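Local coordinates for calcium uptake protein 2, mitochondrial (Homo sapiens, PDB 6LB7), which binds calcium through an EF-hand and probably takes part in the uptake of calcium by mitochondria, at residues Ile82-Leu90 against Phe121-Ser129. Residues are numbered along the deposited sequence; the frame is centred on the assembly and turned at random.
Sequences ISYTEYLFL and FFKLQKIIS
Thr85 fits where the helices 84-90 and 121-129 come nearest, its small branched side chain set against Leu124, Gln125 and Ile128 while the axes, 9.4 Å apart, cross at 109°. Its methyl CG2, anti to the backbone N, reaches Leu124 CB at 3.5 Å, and its hydroxyl turns the other way, toward Gln125 and Ile128. A residue this short with a branch at CB fills a close crossing without pushing the helices apart.

Around it the packing is apolar. Phe89 and Phe121 make a T-shaped pair, planes at 89° and centroids 5.7 Å apart, with the edge of Phe121 directed at a face of Phe89. Leu124 CD1 meets Phe89 CD2 obliquely at 3.8 Å. Toward the other end, Ile128 spreads its two branches: CD1 touches Leu88 CD1, and CG2 comes to the edge of the Tyr84 ring.

The polar part lies at the start of helix 84-90, where Ser83 and Glu86 form a capping box: Glu86 N donates to Ser83 OG (3.2 Å) and Ser83 N to Glu86 OE1 (3.1 Å). Glu86 OE2 is held by Thr156. Gln125, bent at chi2 (66°), brings OE1 to two waters that both donate to it; one also bonds Ser83 OG, the other accepts from Thr85 N at 3.0 Å. Gln125 NE2 donates to Ser129 OG, steadying the amide. A leucine in place of Gln125 would probably leave both waters without their shared acceptor and break the bridge to the first helical turn.

Helix 121-129 belongs to the exiting helix of a calcium-loaded EF-hand, whose ligands include Glu120 just before Phe121; the crossing packs this exiting helix, 118-129, against helix 84-94, which precedes the entering helix 99-108 of that EF-hand in the chain.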
ATOM      1  N   ILE B  82     -18.165  -2.588 -24.604  1.00 16.62           N
ATOM      2  CA  ILE B  82     -17.106  -2.532 -23.606  1.00 14.73           C
ATOM      3  C   ILE B  82     -16.300  -3.814 -23.726  1.00 22.25           C
ATOM      4  O   ILE B  82     -16.858  -4.915 -23.627  1.00 19.47           O
ATOM      5  CB  ILE B  82     -17.660  -2.377 -22.179  1.00 17.34           C
ATOM      6  CG1 ILE B  82     -18.486  -1.090 -22.031  1.00 13.33           C
ATOM      7  CG2 ILE B  82     -16.521  -2.446 -21.160  1.00 13.86           C
ATOM      8  CD1 ILE B  82     -19.248  -1.000 -20.687  1.00 12.50           C
ATOM      9  N   SER B  83     -14.998  -3.678 -23.955  1.00 15.17           N
ATOM     10  CA  SER B  83     -14.144  -4.840 -24.157  1.00 18.79           C
ATOM     11  C   SER B  83     -13.707  -5.406 -22.813  1.00 19.59           C
ATOM     12  O   SER B  83     -13.865  -4.772 -21.766  1.00 19.70           O
ATOM     13  CB  SER B  83     -12.912  -4.465 -24.979  1.00 19.90           C
ATOM     14  OG  SER B  83     -12.042  -3.659 -24.193  1.00 12.72           O
ATOM     15  N   TYR B  84     -13.121  -6.610 -22.859  1.00 20.10           N
ATOM     16  CA  TYR B  84     -12.619  -7.249 -21.639  1.00 21.66           C
ATOM     17  C   TYR B  84     -11.587  -6.370 -20.938  1.00 17.52           C
ATOM     18  O   TYR B  84     -11.612  -6.214 -19.711  1.00 14.40           O
ATOM     19  CB  TYR B  84     -12.014  -8.623 -21.968  1.00 15.93           C
ATOM     20  CG  TYR B  84     -11.442  -9.304 -20.753  1.00 15.00           C
ATOM     21  CD1 TYR B  84     -12.256  -9.607 -19.672  1.00 17.58           C
ATOM     22  CD2 TYR B  84     -10.092  -9.626 -20.668  1.00 24.59           C
ATOM     23  CE1 TYR B  84     -11.760 -10.220 -18.543  1.00 21.57           C
ATOM     24  CE2 TYR B  84      -9.579 -10.250 -19.527  1.00 25.71           C
ATOM     25  CZ  TYR B  84     -10.427 -10.544 -18.470  1.00 27.76           C
ATOM     26  OH  TYR B  84      -9.971 -11.156 -17.317  1.00 29.41           O
ATOM     27  N   THR B  85     -10.660  -5.801 -21.710  1.00 15.19           N
ATOM     28  CA  THR B  85      -9.671  -4.858 -21.188  1.00 18.46           C
ATOM     29  C   THR B  85     -10.342  -3.710 -20.443  1.00 13.42           C
ATOM     30  O   THR B  85      -9.956  -3.349 -19.320  1.00 18.98           O
ATOM     31  CB  THR B  85      -8.838  -4.303 -22.352  1.00 18.63           C
ATOM     32  OG1 THR B  85      -8.044  -5.354 -22.931  1.00 20.63           O
ATOM     33  CG2 THR B  85      -7.942  -3.170 -21.890  1.00 18.97           C
ATOM     34  N   GLU B  86     -11.357  -3.123 -21.066  1.00 15.12           N
ATOM     35  CA  GLU B  86     -12.023  -1.971 -20.477  1.00 15.84           C
ATOM     36  C   GLU B  86     -12.834  -2.365 -19.240  1.00 12.71           C
ATOM     37  O   GLU B  86     -12.882  -1.614 -18.262  1.00 14.81           O
ATOM     38  CB  GLU B  86     -12.894  -1.317 -21.547  1.00 13.85           C
ATOM     39  CG  GLU B  86     -12.058  -0.832 -22.728  1.00 21.17           C
ATOM     40  CD  GLU B  86     -12.910  -0.308 -23.872  1.00 28.40           C
ATOM     41  OE1 GLU B  86     -14.089  -0.719 -23.975  1.00 19.80           O
ATOM     42  OE2 GLU B  86     -12.393   0.509 -24.671  1.00 28.20           O
ATOM     43  N   TYR B  87     -13.444  -3.551 -19.260  1.00 15.30           N
ATOM     44  CA  TYR B  87     -14.131  -4.091 -18.082  1.00 17.18           C
ATOM     45  C   TYR B  87     -13.191  -4.176 -16.874  1.00 14.44           C
ATOM     46  O   TYR B  87     -13.523  -3.707 -15.780  1.00 12.29           O
ATOM     47  CB  TYR B  87     -14.732  -5.463 -18.454  1.00 14.53           C
ATOM     48  CG  TYR B  87     -15.125  -6.377 -17.311  1.00 12.31           C
ATOM     49  CD1 TYR B  87     -14.353  -7.492 -16.992  1.00 17.68           C
ATOM     50  CD2 TYR B  87     -16.282  -6.141 -16.562  1.00 13.68           C
ATOM     51  CE1 TYR B  87     -14.727  -8.348 -15.940  1.00 23.73           C
ATOM     52  CE2 TYR B  87     -16.650  -6.979 -15.502  1.00 18.99           C
ATOM     53  CZ  TYR B  87     -15.874  -8.075 -15.203  1.00 23.18           C
ATOM     54  OH  TYR B  87     -16.243  -8.909 -14.177  1.00 25.23           O
ATOM     55  N   LEU B  88     -11.988  -4.728 -17.061  1.00 11.17           N
ATOM     56  CA  LEU B  88     -11.031  -4.799 -15.955  1.00 20.83           C
ATOM     57  C   LEU B  88     -10.610  -3.411 -15.482  1.00 23.29           C
ATOM     58  O   LEU B  88     -10.443  -3.179 -14.280  1.00 17.91           O
ATOM     59  CB  LEU B  88      -9.796  -5.600 -16.368  1.00 19.92           C
ATOM     60  CG  LEU B  88      -9.960  -7.074 -16.752  1.00 18.00           C
ATOM     61  CD1 LEU B  88      -8.567  -7.673 -16.933  1.00 19.42           C
ATOM     62  CD2 LEU B  88     -10.766  -7.821 -15.679  1.00 14.54           C
ATOM     63  N   PHE B  89     -10.418  -2.480 -16.415  1.00 12.50           N
ATOM     64  CA  PHE B  89     -10.052  -1.121 -16.037  1.00 18.96           C
ATOM     65  C   PHE B  89     -11.134  -0.466 -15.183  1.00 12.61           C
ATOM     66  O   PHE B  89     -10.842   0.138 -14.141  1.00 17.60           O
ATOM     67  CB  PHE B  89      -9.777  -0.291 -17.291  1.00 18.57           C
ATOM     68  CG  PHE B  89      -9.498   1.144 -16.995  1.00 21.88           C
ATOM     69  CD1 PHE B  89     -10.419   2.121 -17.321  1.00 18.50           C
ATOM     70  CD2 PHE B  89      -8.330   1.507 -16.343  1.00 24.50           C
ATOM     71  CE1 PHE B  89     -10.156   3.448 -17.026  1.00 24.69           C
ATOM     72  CE2 PHE B  89      -8.073   2.820 -16.040  1.00 24.12           C
ATOM     73  CZ  PHE B  89      -8.986   3.789 -16.383  1.00 16.72           C
ATOM     74  N   LEU B  90     -12.394  -0.570 -15.619  1.00 11.30           N
ATOM     75  CA  LEU B  90     -13.505  -0.003 -14.860  1.00 11.25           C
ATOM     76  C   LEU B  90     -13.625  -0.657 -13.488  1.00 12.30           C
ATOM     77  O   LEU B  90     -13.907   0.016 -12.495  1.00 12.46           O
ATOM     78  CB  LEU B  90     -14.804  -0.164 -15.646  1.00 11.27           C
ATOM     79  CG  LEU B  90     -14.893   0.583 -16.980  1.00 17.56           C
ATOM     80  CD1 LEU B  90     -16.044   0.062 -17.794  1.00 14.31           C
ATOM     81  CD2 LEU B  90     -15.033   2.115 -16.777  1.00 14.75           C
ATOM     82  N   PHE B 121      -3.926   4.790 -23.996  1.00 19.75           N
ATOM     83  CA  PHE B 121      -4.976   3.931 -23.453  1.00 16.82           C
ATOM     84  C   PHE B 121      -4.861   2.530 -24.023  1.00 24.80           C
ATOM     85  O   PHE B 121      -5.179   1.549 -23.345  1.00 15.94           O
ATOM     86  CB  PHE B 121      -6.343   4.533 -23.766  1.00 22.41           C
ATOM     87  CG  PHE B 121      -7.475   3.953 -22.971  1.00 21.64           C
ATOM     88  CD1 PHE B 121      -7.568   4.179 -21.605  1.00 22.69           C
ATOM     89  CD2 PHE B 121      -8.467   3.202 -23.599  1.00 26.16           C
ATOM     90  CE1 PHE B 121      -8.631   3.663 -20.868  1.00 26.88           C
ATOM     91  CE2 PHE B 121      -9.533   2.676 -22.869  1.00 29.37           C
ATOM     92  CZ  PHE B 121      -9.616   2.913 -21.505  1.00 26.99           C
ATOM     93  N   PHE B 122      -4.373   2.419 -25.260  1.00 19.63           N
ATOM     94  CA  PHE B 122      -4.232   1.134 -25.923  1.00 18.67           C
ATOM     95  C   PHE B 122      -3.206   0.242 -25.241  1.00 21.78           C
ATOM     96  O   PHE B 122      -3.196  -0.968 -25.474  1.00 28.17           O
ATOM     97  CB  PHE B 122      -3.857   1.361 -27.398  1.00 23.31           C
ATOM     98  CG  PHE B 122      -3.901   0.113 -28.224  1.00 34.58           C
ATOM     99  CD1 PHE B 122      -5.118  -0.421 -28.622  1.00 44.82           C
ATOM    100  CD2 PHE B 122      -2.736  -0.534 -28.592  1.00 40.51           C
ATOM    101  CE1 PHE B 122      -5.178  -1.578 -29.380  1.00 46.84           C
ATOM    102  CE2 PHE B 122      -2.781  -1.696 -29.353  1.00 49.51           C
ATOM    103  CZ  PHE B 122      -4.006  -2.219 -29.748  1.00 50.97           C
ATOM    104  N   LYS B 123      -2.348   0.805 -24.399  1.00 20.16           N
ATOM    105  CA  LYS B 123      -1.412  -0.015 -23.646  1.00 18.28           C
ATOM    106  C   LYS B 123      -2.127  -1.058 -22.791  1.00 19.68           C
ATOM    107  O   LYS B 123      -1.603  -2.162 -22.597  1.00 20.89           O
ATOM    108  CB  LYS B 123      -0.537   0.880 -22.767  1.00 20.86           C
ATOM    109  CG  LYS B 123       0.536   0.128 -21.978  1.00 29.77           C
ATOM    110  CD  LYS B 123       1.282   1.062 -21.026  1.00 40.76           C
ATOM    111  CE  LYS B 123       0.378   1.532 -19.882  1.00 41.37           C
ATOM    112  NZ  LYS B 123       0.873   2.780 -19.206  1.00 26.57           N
ATOM    113  N   LEU B 124      -3.313  -0.733 -22.260  1.00 15.61           N
ATOM    114  CA  LEU B 124      -4.036  -1.717 -21.452  1.00 15.20           C
ATOM    115  C   LEU B 124      -4.385  -2.951 -22.282  1.00 20.26           C
ATOM    116  O   LEU B 124      -4.214  -4.089 -21.825  1.00 19.11           O
ATOM    117  CB  LEU B 124      -5.299  -1.088 -20.851  1.00 15.08           C
ATOM    118  CG  LEU B 124      -5.082   0.173 -19.990  1.00 17.42           C
ATOM    119  CD1 LEU B 124      -6.395   0.757 -19.485  1.00 23.60           C
ATOM    120  CD2 LEU B 124      -4.130  -0.089 -18.823  1.00 15.76           C
ATOM    121  N   GLN B 125      -4.849  -2.739 -23.517  1.00 19.20           N
ATOM    122  CA  GLN B 125      -5.161  -3.857 -24.408  1.00 25.35           C
ATOM    123  C   GLN B 125      -3.913  -4.667 -24.728  1.00 25.76           C
ATOM    124  O   GLN B 125      -3.950  -5.907 -24.736  1.00 21.56           O
ATOM    125  CB  GLN B 125      -5.814  -3.326 -25.689  1.00 25.87           C
ATOM    126  CG  GLN B 125      -6.099  -4.391 -26.749  1.00 39.35           C
ATOM    127  CD  GLN B 125      -7.155  -5.402 -26.320  1.00 48.06           C
ATOM    128  OE1 GLN B 125      -8.353  -5.104 -26.327  1.00 57.20           O
ATOM    129  NE2 GLN B 125      -6.716  -6.610 -25.956  1.00 40.50           N
ATOM    130  N   LYS B 126      -2.790  -3.981 -24.965  1.00 24.23           N
ATOM    131  CA  LYS B 126      -1.552  -4.706 -25.233  1.00 24.68           C
ATOM    132  C   LYS B 126      -1.111  -5.527 -24.028  1.00 27.76           C
ATOM    133  O   LYS B 126      -0.626  -6.652 -24.185  1.00 30.56           O
ATOM    134  CB  LYS B 126      -0.453  -3.727 -25.660  1.00 27.12           C
ATOM    135  CG  LYS B 126      -0.695  -3.114 -27.010  1.00 33.26           C
ATOM    136  CD  LYS B 126       0.264  -1.971 -27.340  1.00 45.54           C
ATOM    137  CE  LYS B 126       0.039  -1.406 -28.664  1.00 55.21           C
ATOM    138  NZ  LYS B 126       1.276  -1.051 -29.362  1.00 59.37           N
ATOM    139  N   ILE B 127      -1.323  -5.038 -22.804  1.00 21.75           N
ATOM    140  CA  ILE B 127      -1.061  -5.868 -21.630  1.00 24.42           C
ATOM    141  C   ILE B 127      -1.917  -7.133 -21.675  1.00 31.48           C
ATOM    142  O   ILE B 127      -1.428  -8.247 -21.452  1.00 31.64           O
ATOM    143  CB  ILE B 127      -1.294  -5.063 -20.337  1.00 29.60           C
ATOM    144  CG1 ILE B 127      -0.284  -3.919 -20.237  1.00 28.43           C
ATOM    145  CG2 ILE B 127      -1.202  -5.966 -19.113  1.00 26.82           C
ATOM    146  CD1 ILE B 127      -0.691  -2.845 -19.252  1.00 29.72           C
ATOM    147  N   ILE B 128      -3.202  -6.982 -22.000  1.00 30.12           N
ATOM    148  CA  ILE B 128      -4.102  -8.132 -22.019  1.00 26.46           C
ATOM    149  C   ILE B 128      -3.722  -9.096 -23.141  1.00 31.48           C
ATOM    150  O   ILE B 128      -3.756 -10.319 -22.963  1.00 33.69           O
ATOM    151  CB  ILE B 128      -5.563  -7.668 -22.155  1.00 29.55           C
ATOM    152  CG1 ILE B 128      -5.993  -6.817 -20.949  1.00 25.72           C
ATOM    153  CG2 ILE B 128      -6.478  -8.878 -22.316  1.00 29.07           C
ATOM    154  CD1 ILE B 128      -6.048  -7.566 -19.665  1.00 24.05           C
ATOM    155  N   SER B 129      -3.364  -8.564 -24.314  1.00 28.06           N
ATOM    156  CA  SER B 129      -3.009  -9.427 -25.439  1.00 27.72           C
ATOM    157  C   SER B 129      -1.746 -10.225 -25.152  1.00 38.88           C
ATOM    158  O   SER B 129      -1.679 -11.420 -25.457  1.00 45.45           O
ATOM    159  CB  SER B 129      -2.851  -8.598 -26.710  1.00 23.92           C
ATOM    160  OG  SER B 129      -4.118  -8.122 -27.147  1.00 35.60           O
TER
HETATM  161  O   HOH W   1     -10.239  -2.759 -26.021  1.00 31.46           O
HETATM  162  O   HOH W   2     -10.012  -6.875 -24.476  1.00 26.25           O